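Local coordinates for secreted protein (Streptomyces lividans TK24, PDB 5LXZ), which binds copper in a galactose oxidase-like site and probably acts as a mononuclear copper-radical oxidase of the AA5 family, at residues N27-R35 with R542-T550; V456-S464 with M473-Y481. The protein carries 1 engineered substitution. One frame throughout, in Å; residues are numbered along the deposited sequence. Where two conformers were deposited one is given.

Near the N terminus, residues 27-35 supply strand 30-33, which pairs with residues 542-550, so interaction 1 closes a loop of 506 residues. The contact adds strand 545-547, from the early set domain, to the edge of the sheet holding 30-33, 39-44, 58-62 and 69-71. Interaction 2 is nested inside that loop and is local: residues 456-464 meet 473-481 across the hairpin of strands 462-466 and 472-476. Both sheets are consistent with blades of a Kelch-type beta-propeller, as in galactose oxidase. The two contacts touch: H461 NE2 and H548 NE2, both copper ligands, lie 3.2 Å apart, and the F475 ring packs on A31. Together they bring distant parts of the chain to one metal.

Interaction 1: N27-R35 with R542-T550; sequences NTIHAALLR and RPSASTHVT. With CU (copper (II) ion), chain B.
Strand 545-547 pairs antiparallel with strand 30-33 as the edge strand of a five-stranded sheet, and just beyond its end the chain turns to present H548 to copper. A31 and S546 are the hydrogen-bonded pair: A31 N reaches S546 O at 3.1 Å, and S546 N reaches A31 O at 2.8 Å in a nearly straight bond. L33 N then bonds to S544 O, A32 CB meets A545 CB at 4.0 Å, and the P543 ring carbon CB packs against L33 CB. Near the metal, side chains take over. T547 points OG1 away from its own backbone N (chi1 -165°), which brings the hydroxyl to I29 O at 2.9 Å, approaching from above the carbonyl plane. The same OG1 sits over one face of the H30 ring, whose ND1 is bonded to H83. T547 OG1 also accepts a hydrogen bond from H548 ND1 at 2.8 Å, the oxygen lying near the H548 ring plane. A water joins I29 O to H548 N, while I29 CG2 packs on H548 CE1 at 3.7 Å. A type I' turn from T547 to T550 carries H548, and its NE2 binds copper at 2.1 Å. T547 is therefore a second-shell residue: anchored to the I29 carbonyl, its hydroxyl holds H548 ND1 and probably restrains rotation of that ring, helping to keep NE2 aimed at the metal.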
loop_
_atom_site.group_PDB
_atom_site.type_symbol
_atom_site.label_atom_id
_atom_site.label_comp_id
_atom_site.label_asym_id
_atom_site.label_seq_id
_atom_site.Cartn_x
_atom_site.Cartn_y
_atom_site.Cartn_z
ATOM N N ASN A 27 -8.802 -13.223 -6.812
ATOM C CA ASN A 27 -8.200 -11.944 -7.179
ATOM C C ASN A 27 -7.361 -11.432 -6.005
ATOM O O ASN A 27 -7.843 -10.627 -5.223
ATOM C CB ASN A 27 -9.252 -10.919 -7.542
ATOM C CG ASN A 27 -10.101 -11.322 -8.743
ATOM O OD1 ASN A 27 -9.816 -12.303 -9.432
ATOM N ND2 ASN A 27 -11.116 -10.532 -9.003
ATOM N N THR A 28 -6.136 -11.920 -5.893
ATOM C CA THR A 28 -5.291 -11.514 -4.774
ATOM C C THR A 28 -4.913 -10.043 -4.896
ATOM O O THR A 28 -4.283 -9.621 -5.867
ATOM C CB THR A 28 -3.997 -12.357 -4.705
ATOM O OG1 THR A 28 -4.355 -13.738 -4.635
ATOM C CG2 THR A 28 -3.165 -11.970 -3.484
ATOM N N ILE A 29 -5.231 -9.284 -3.870
ATOM C CA ILE A 29 -4.954 -7.840 -3.816
ATOM C C ILE A 29 -3.982 -7.485 -2.670
ATOM O O ILE A 29 -3.319 -6.454 -2.734
ATOM C CB ILE A 29 -6.258 -7.032 -3.725
ATOM C CG1 ILE A 29 -7.054 -7.274 -5.029
ATOM C CG2 ILE A 29 -6.028 -5.552 -3.514
ATOM C CD1 ILE A 29 -8.474 -6.793 -4.952
ATOM N N HIS A 30 -3.831 -8.349 -1.674
ATOM C CA HIS A 30 -2.892 -8.172 -0.591
ATOM C C HIS A 30 -2.164 -9.471 -0.430
ATOM O O HIS A 30 -2.788 -10.549 -0.508
ATOM C CB HIS A 30 -3.655 -7.947 0.723
ATOM C CG HIS A 30 -4.653 -6.845 0.694
ATOM N ND1 HIS A 30 -4.465 -5.639 1.339
ATOM C CD2 HIS A 30 -5.855 -6.747 0.089
ATOM C CE1 HIS A 30 -5.512 -4.856 1.139
ATOM N NE2 HIS A 30 -6.350 -5.491 0.354
ATOM N N ALA A 31 -0.895 -9.416 -0.079
ATOM C CA ALA A 31 -0.207 -10.608 0.348
ATOM C C ALA A 31 0.787 -10.294 1.431
ATOM O O ALA A 31 1.318 -9.171 1.502
ATOM C CB ALA A 31 0.457 -11.307 -0.807
ATOM N N ALA A 32 1.024 -11.272 2.278
ATOM C CA ALA A 32 1.992 -11.121 3.346
ATOM C C ALA A 32 2.719 -12.434 3.561
ATOM O O ALA A 32 2.084 -13.475 3.641
ATOM C CB ALA A 32 1.312 -10.695 4.630
ATOM N N LEU A 33 4.037 -12.388 3.670
ATOM C CA LEU A 33 4.792 -13.537 4.090
ATOM C C LEU A 33 4.665 -13.689 5.580
ATOM O O LEU A 33 4.850 -12.744 6.297
ATOM C CB LEU A 33 6.249 -13.428 3.668
ATOM C CG LEU A 33 7.142 -14.538 4.204
ATOM C CD1 LEU A 33 6.751 -15.873 3.593
ATOM C CD2 LEU A 33 8.610 -14.236 3.912
ATOM N N LEU A 34 4.280 -14.886 6.035
ATOM C CA LEU A 34 4.102 -15.178 7.449
ATOM C C LEU A 34 5.320 -15.913 7.986
ATOM O O LEU A 34 6.107 -16.518 7.246
ATOM C CB LEU A 34 2.891 -16.095 7.607
ATOM C CG LEU A 34 1.606 -15.600 6.934
ATOM C CD1 LEU A 34 0.572 -16.714 7.037
ATOM C CD2 LEU A 34 1.128 -14.311 7.548
ATOM N N ARG A 35 5.489 -15.819 9.295
ATOM C CA ARG A 35 6.668 -16.380 9.957
ATOM C C ARG A 35 6.761 -17.886 9.878
ATOM O O ARG A 35 7.790 -18.449 10.169
ATOM C CB ARG A 35 6.759 -15.870 11.385
ATOM C CG ARG A 35 5.641 -16.277 12.326
ATOM C CD ARG A 35 5.999 -17.503 13.100
ATOM N NE ARG A 35 5.146 -17.621 14.288
ATOM C CZ ARG A 35 5.231 -18.625 15.152
ATOM N NH1 ARG A 35 6.096 -19.599 14.961
ATOM N NH2 ARG A 35 4.472 -18.611 16.234
ATOM N N ARG A 542 12.576 -8.005 7.357
ATOM C CA ARG A 542 11.226 -8.125 7.846
ATOM C C ARG A 542 10.347 -8.571 6.671
ATOM O O ARG A 542 10.456 -8.029 5.603
ATOM C CB ARG A 542 10.756 -6.808 8.436
ATOM C CG ARG A 542 9.518 -6.950 9.305
ATOM C CD ARG A 542 9.214 -5.665 10.069
ATOM N NE ARG A 542 8.054 -5.790 10.973
ATOM C CZ ARG A 542 8.080 -6.252 12.232
ATOM N NH1 ARG A 542 9.207 -6.647 12.850
ATOM N NH2 ARG A 542 6.979 -6.227 12.928
ATOM N N PRO A 543 9.461 -9.562 6.852
ATOM C CA PRO A 543 8.612 -10.032 5.772
ATOM C C PRO A 543 7.697 -8.945 5.277
ATOM O O PRO A 543 7.259 -8.103 6.057
ATOM C CB PRO A 543 7.791 -11.159 6.396
ATOM C CG PRO A 543 8.092 -11.136 7.793
ATOM C CD PRO A 543 9.330 -10.387 8.052
ATOM N N SER A 544 7.404 -8.972 3.994
ATOM C CA SER A 544 6.551 -7.972 3.387
ATOM C C SER A 544 5.105 -8.221 3.725
ATOM O O SER A 544 4.661 -9.373 3.824
ATOM C CB SER A 544 6.685 -8.021 1.869
ATOM O OG SER A 544 7.824 -7.300 1.464
ATOM N N ALA A 545 4.355 -7.136 3.760
ATOM C CA ALA A 545 2.908 -7.140 3.644
ATOM C C ALA A 545 2.612 -6.069 2.599
ATOM O O ALA A 545 2.810 -4.878 2.850
ATOM C CB ALA A 545 2.245 -6.826 4.979
ATOM N N SER A 546 2.194 -6.481 1.425
ATOM C CA SER A 546 2.155 -5.628 0.282
ATOM C C SER A 546 0.734 -5.480 -0.235
ATOM O O SER A 546 0.055 -6.478 -0.483
ATOM C CB SER A 546 3.043 -6.247 -0.795
ATOM O OG SER A 546 3.094 -5.443 -1.985
ATOM N N THR A 547 0.333 -4.248 -0.506
ATOM C CA THR A 547 -0.913 -3.951 -1.205
ATOM C C THR A 547 -0.863 -2.532 -1.728
ATOM O O THR A 547 -0.216 -1.689 -1.149
ATOM C CB THR A 547 -2.169 -4.075 -0.298
ATOM O OG1 THR A 547 -3.351 -4.113 -1.100
ATOM C CG2 THR A 547 -2.324 -2.918 0.738
ATOM N N HIS A 548 -1.507 -2.303 -2.864
ATOM C CA HIS A 548 -1.634 -0.984 -3.436
ATOM C C HIS A 548 -0.330 -0.225 -3.431
ATOM O O HIS A 548 -0.285 0.941 -3.079
ATOM C CB HIS A 548 -2.738 -0.170 -2.721
ATOM C CG HIS A 548 -4.122 -0.703 -2.886
ATOM N ND1 HIS A 548 -4.571 -1.846 -2.286
ATOM C CD2 HIS A 548 -5.202 -0.180 -3.528
ATOM C CE1 HIS A 548 -5.850 -2.000 -2.509
ATOM N NE2 HIS A 548 -6.244 -1.013 -3.293
ATOM N N VAL A 549 0.742 -0.858 -3.917
ATOM C CA VAL A 549 2.010 -0.204 -4.112
ATOM C C VAL A 549 2.641 0.271 -2.797
ATOM O O VAL A 549 3.462 1.193 -2.795
ATOM C CB VAL A 549 1.951 0.978 -5.134
ATOM C CG1 VAL A 549 3.279 1.088 -5.858
ATOM C CG2 VAL A 549 0.843 0.809 -6.165
ATOM N N THR A 550 2.254 -0.378 -1.696
ATOM C CA THR A 550 2.571 0.090 -0.356
ATOM C C THR A 550 3.029 -1.106 0.467
ATOM O O THR A 550 2.295 -2.095 0.565
ATOM C CB THR A 550 1.320 0.732 0.291
ATOM O OG1 THR A 550 0.813 1.735 -0.595
ATOM C CG2 THR A 550 1.643 1.415 1.642
HETATM CU CU CU B . -7.937 -0.908 -4.482
HETATM O O HOH W 1 -2.416 -4.510 -4.442
HETATM O O HOH W 2 4.053 -9.632 6.913
HETATM O O HOH W 3 -10.023 -0.582 -5.045
#

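Interaction 2: V456-S464 with M473-Y481; sequences VGRNYHSGS and MFFGSDSLY. With CU (copper (II) ion), chain B.
Strands 462-464 and 473-476 run antiparallel at 168°, their axes 4.7 Å apart, as a beta hairpin. G463 and F475 form the hydrogen-bonded pair, G463 N to F475 O at 3.0 Å and F475 N to G463 O at 3.1 Å. Past the strands, S477 N bonds to H461 O from above the carbonyl plane, and N459 N closes on S477 OG at 2.8 Å, with 162° at the hydrogen. With CG between its backbone N and carbonyl carbon (chi1 64°), F475 folds back across the hairpin, its face over G463 in a CH-pi contact, G463 CA being 3.8 Å from the centroid of the F475 ring. Any side chain at G463 would meet this ring. Replacing F475 by an alanine is likely to open a gap above G463 and leave A31 without the ring it packs against. On the other sheet face, S464 CB sits over the F474 ring, and F474 CB lies over the centre of one face of the R458 guanidinium, whose NH2 forms a salt bridge with E497. At the metal end, H461 ND1 donates to the anti lone pair of D478 OD2 at 2.7 Å, which N47 also grips. This carboxylate probably steadies the ring as H461 NE2 binds copper at 2.0 Å. Y460 OH stands 2.8 Å from the copper, beyond that bond length, and hydrogen-bonds to the OH of the copper ligand Y248. The hairpin's sheet has 462-466 on one edge and 472-476 flanked by 496-500, then 14-18; F474 and S464 reach Q409 on strand 409-412 of the neighbouring sheet.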
loop_
_atom_site.group_PDB
_atom_site.type_symbol
_atom_site.label_atom_id
_atom_site.label_comp_id
_atom_site.label_asym_id
_atom_site.label_seq_id
_atom_site.Cartn_x
_atom_site.Cartn_y
_atom_site.Cartn_z
ATOM N N VAL A 456 4.107 -11.569 -16.938
ATOM C CA VAL A 456 2.751 -11.114 -16.763
ATOM C C VAL A 456 2.788 -9.627 -16.388
ATOM O O VAL A 456 3.541 -9.235 -15.491
ATOM C CB VAL A 456 2.084 -11.902 -15.612
ATOM C CG1 VAL A 456 0.675 -11.395 -15.296
ATOM C CG2 VAL A 456 2.033 -13.376 -15.958
ATOM N N GLY A 457 1.918 -8.839 -17.007
ATOM C CA GLY A 457 1.773 -7.432 -16.703
ATOM C C GLY A 457 1.091 -7.215 -15.373
ATOM O O GLY A 457 0.149 -7.913 -15.026
ATOM N N ARG A 458 1.598 -6.249 -14.609
ATOM C CA ARG A 458 1.089 -5.949 -13.249
ATOM C C ARG A 458 0.918 -4.443 -13.072
ATOM O O ARG A 458 1.903 -3.718 -13.077
ATOM C CB ARG A 458 2.024 -6.548 -12.182
ATOM C CG ARG A 458 1.704 -8.038 -11.872
ATOM C CD ARG A 458 2.601 -8.639 -10.836
ATOM N NE ARG A 458 3.914 -8.846 -11.389
ATOM C CZ ARG A 458 4.264 -9.909 -12.100
ATOM N NH1 ARG A 458 5.501 -9.984 -12.530
ATOM N NH2 ARG A 458 3.387 -10.881 -12.383
ATOM N N ASN A 459 -0.327 -3.977 -12.941
ATOM C CA ASN A 459 -0.624 -2.558 -12.741
ATOM C C ASN A 459 -1.308 -2.405 -11.391
ATOM O O ASN A 459 -0.721 -2.840 -10.391
ATOM C CB ASN A 459 -1.256 -1.868 -13.984
ATOM C CG ASN A 459 -2.634 -2.398 -14.380
ATOM O OD1 ASN A 459 -3.659 -2.066 -13.773
ATOM N ND2 ASN A 459 -2.670 -3.213 -15.448
ATOM N N TYR A 460 -2.475 -1.792 -11.349
ATOM C CA TYR A 460 -3.279 -1.630 -10.117
ATOM C C TYR A 460 -3.539 -2.953 -9.456
ATOM O O TYR A 460 -3.698 -3.974 -10.122
ATOM C CB TYR A 460 -4.605 -1.010 -10.566
ATOM C CG TYR A 460 -5.577 -0.602 -9.533
ATOM C CD1 TYR A 460 -5.171 0.212 -8.504
ATOM C CD2 TYR A 460 -6.904 -0.954 -9.649
ATOM C CE1 TYR A 460 -6.091 0.664 -7.577
ATOM C CE2 TYR A 460 -7.839 -0.512 -8.700
ATOM C CZ TYR A 460 -7.390 0.282 -7.688
ATOM O OH TYR A 460 -8.300 0.731 -6.744
ATOM N N HIS A 461 -3.539 -2.969 -8.116
ATOM C CA HIS A 461 -3.871 -4.175 -7.359
ATOM C C HIS A 461 -2.893 -5.307 -7.599
ATOM O O HIS A 461 -3.327 -6.459 -7.743
ATOM C CB HIS A 461 -5.299 -4.627 -7.635
ATOM C CG HIS A 461 -6.346 -3.754 -7.023
ATOM N ND1 HIS A 461 -7.665 -3.795 -7.411
ATOM C CD2 HIS A 461 -6.280 -2.859 -6.006
ATOM C CE1 HIS A 461 -8.366 -2.949 -6.689
ATOM N NE2 HIS A 461 -7.556 -2.378 -5.824
ATOM N N SER A 462 -1.604 -4.984 -7.569
ATOM C CA SER A 462 -0.515 -5.947 -7.689
ATOM C C SER A 462 0.377 -5.877 -6.483
ATOM O O SER A 462 0.150 -5.062 -5.535
ATOM C CB SER A 462 0.315 -5.673 -8.947
ATOM O OG SER A 462 -0.487 -5.630 -10.092
ATOM N N GLY A 463 1.394 -6.752 -6.452
ATOM C CA GLY A 463 2.399 -6.629 -5.430
ATOM C C GLY A 463 3.458 -7.688 -5.563
ATOM O O GLY A 463 3.403 -8.492 -6.494
ATOM N N SER A 464 4.410 -7.682 -4.630
ATOM C CA SER A 464 5.521 -8.617 -4.660
ATOM C C SER A 464 5.989 -8.912 -3.259
ATOM O O SER A 464 5.918 -8.049 -2.362
ATOM C CB SER A 464 6.661 -8.134 -5.538
ATOM O OG SER A 464 7.272 -6.963 -5.039
ATOM N N MET A 473 7.672 -13.744 -5.138
ATOM C CA MET A 473 6.361 -14.004 -5.707
ATOM C C MET A 473 5.727 -12.680 -6.084
ATOM O O MET A 473 5.780 -11.716 -5.312
ATOM C CB MET A 473 5.480 -14.751 -4.720
ATOM C CG MET A 473 4.142 -15.155 -5.267
ATOM S SD MET A 473 2.851 -13.919 -5.124
ATOM C CE MET A 473 2.505 -14.067 -3.372
ATOM N N PHE A 474 5.110 -12.657 -7.260
ATOM C CA PHE A 474 4.397 -11.511 -7.783
ATOM C C PHE A 474 2.955 -11.890 -8.011
ATOM O O PHE A 474 2.632 -12.987 -8.466
ATOM C CB PHE A 474 5.035 -11.062 -9.097
ATOM C CG PHE A 474 6.292 -10.266 -8.905
ATOM C CD1 PHE A 474 7.485 -10.897 -8.494
ATOM C CD2 PHE A 474 6.328 -8.890 -9.142
ATOM C CE1 PHE A 474 8.668 -10.169 -8.296
ATOM C CE2 PHE A 474 7.509 -8.189 -8.969
ATOM C CZ PHE A 474 8.665 -8.800 -8.520
ATOM N N PHE A 475 2.032 -10.980 -7.663
ATOM C CA PHE A 475 0.608 -11.269 -7.750
ATOM C C PHE A 475 -0.180 -10.085 -8.245
ATOM O O PHE A 475 0.287 -8.947 -8.233
ATOM C CB PHE A 475 0.057 -11.674 -6.369
ATOM C CG PHE A 475 0.129 -10.572 -5.359
ATOM C CD1 PHE A 475 -0.927 -9.660 -5.220
ATOM C CD2 PHE A 475 1.233 -10.422 -4.536
ATOM C CE1 PHE A 475 -0.875 -8.624 -4.294
ATOM C CE2 PHE A 475 1.283 -9.381 -3.611
ATOM C CZ PHE A 475 0.226 -8.489 -3.503
ATOM N N GLY A 476 -1.422 -10.346 -8.622
ATOM C CA GLY A 476 -2.393 -9.333 -8.894
ATOM C C GLY A 476 -2.361 -8.766 -10.279
ATOM O O GLY A 476 -1.736 -9.347 -11.170
ATOM N N SER A 477 -3.097 -7.662 -10.428
ATOM C CA SER A 477 -3.198 -6.735 -11.563
ATOM C C SER A 477 -4.604 -6.625 -12.059
ATOM O O SER A 477 -5.212 -7.619 -12.499
ATOM C CB SER A 477 -2.297 -7.069 -12.746
ATOM O OG SER A 477 -2.251 -5.901 -13.553
ATOM N N ASP A 478 -5.120 -5.408 -12.037
ATOM C CA ASP A 478 -6.525 -5.144 -12.243
ATOM C C ASP A 478 -6.719 -4.079 -13.284
ATOM O O ASP A 478 -7.123 -2.955 -12.999
ATOM C CB ASP A 478 -7.089 -4.738 -10.868
ATOM C CG ASP A 478 -8.587 -4.858 -10.737
ATOM O OD1 ASP A 478 -9.304 -5.190 -11.723
ATOM O OD2 ASP A 478 -9.078 -4.685 -9.594
ATOM N N SER A 479 -6.453 -4.444 -14.531
ATOM C CA SER A 479 -6.628 -3.508 -15.624
ATOM C C SER A 479 -8.066 -3.066 -15.780
ATOM O O SER A 479 -8.992 -3.881 -15.606
ATOM C CB SER A 479 -6.224 -4.153 -16.933
ATOM O OG SER A 479 -4.852 -4.485 -16.991
ATOM N N LEU A 480 -8.241 -1.803 -16.138
ATOM C CA LEU A 480 -9.602 -1.277 -16.332
ATOM C C LEU A 480 -10.232 -1.838 -17.592
ATOM O O LEU A 480 -11.424 -2.116 -17.599
ATOM C CB LEU A 480 -9.605 0.242 -16.355
ATOM C CG LEU A 480 -10.970 0.941 -16.497
ATOM C CD1 LEU A 480 -11.929 0.525 -15.418
ATOM C CD2 LEU A 480 -10.715 2.419 -16.500
ATOM N N TYR A 481 -9.400 -2.029 -18.601
ATOM C CA TYR A 481 -9.887 -2.507 -19.892
ATOM C C TYR A 481 -9.111 -3.747 -20.306
ATOM O O TYR A 481 -7.964 -3.947 -19.915
ATOM C CB TYR A 481 -9.698 -1.436 -20.925
ATOM C CG TYR A 481 -10.348 -0.135 -20.606
ATOM C CD1 TYR A 481 -11.730 0.009 -20.681
ATOM C CD2 TYR A 481 -9.592 0.954 -20.189
ATOM C CE1 TYR A 481 -12.352 1.219 -20.390
ATOM C CE2 TYR A 481 -10.193 2.175 -19.883
ATOM C CZ TYR A 481 -11.575 2.297 -19.991
ATOM O OH TYR A 481 -12.202 3.492 -19.704
HETATM CU CU CU B . -7.937 -0.908 -4.482
HETATM O O HOH W 4 0.422 -11.278 -11.411
HETATM O O HOH W 3 -10.023 -0.582 -5.045
#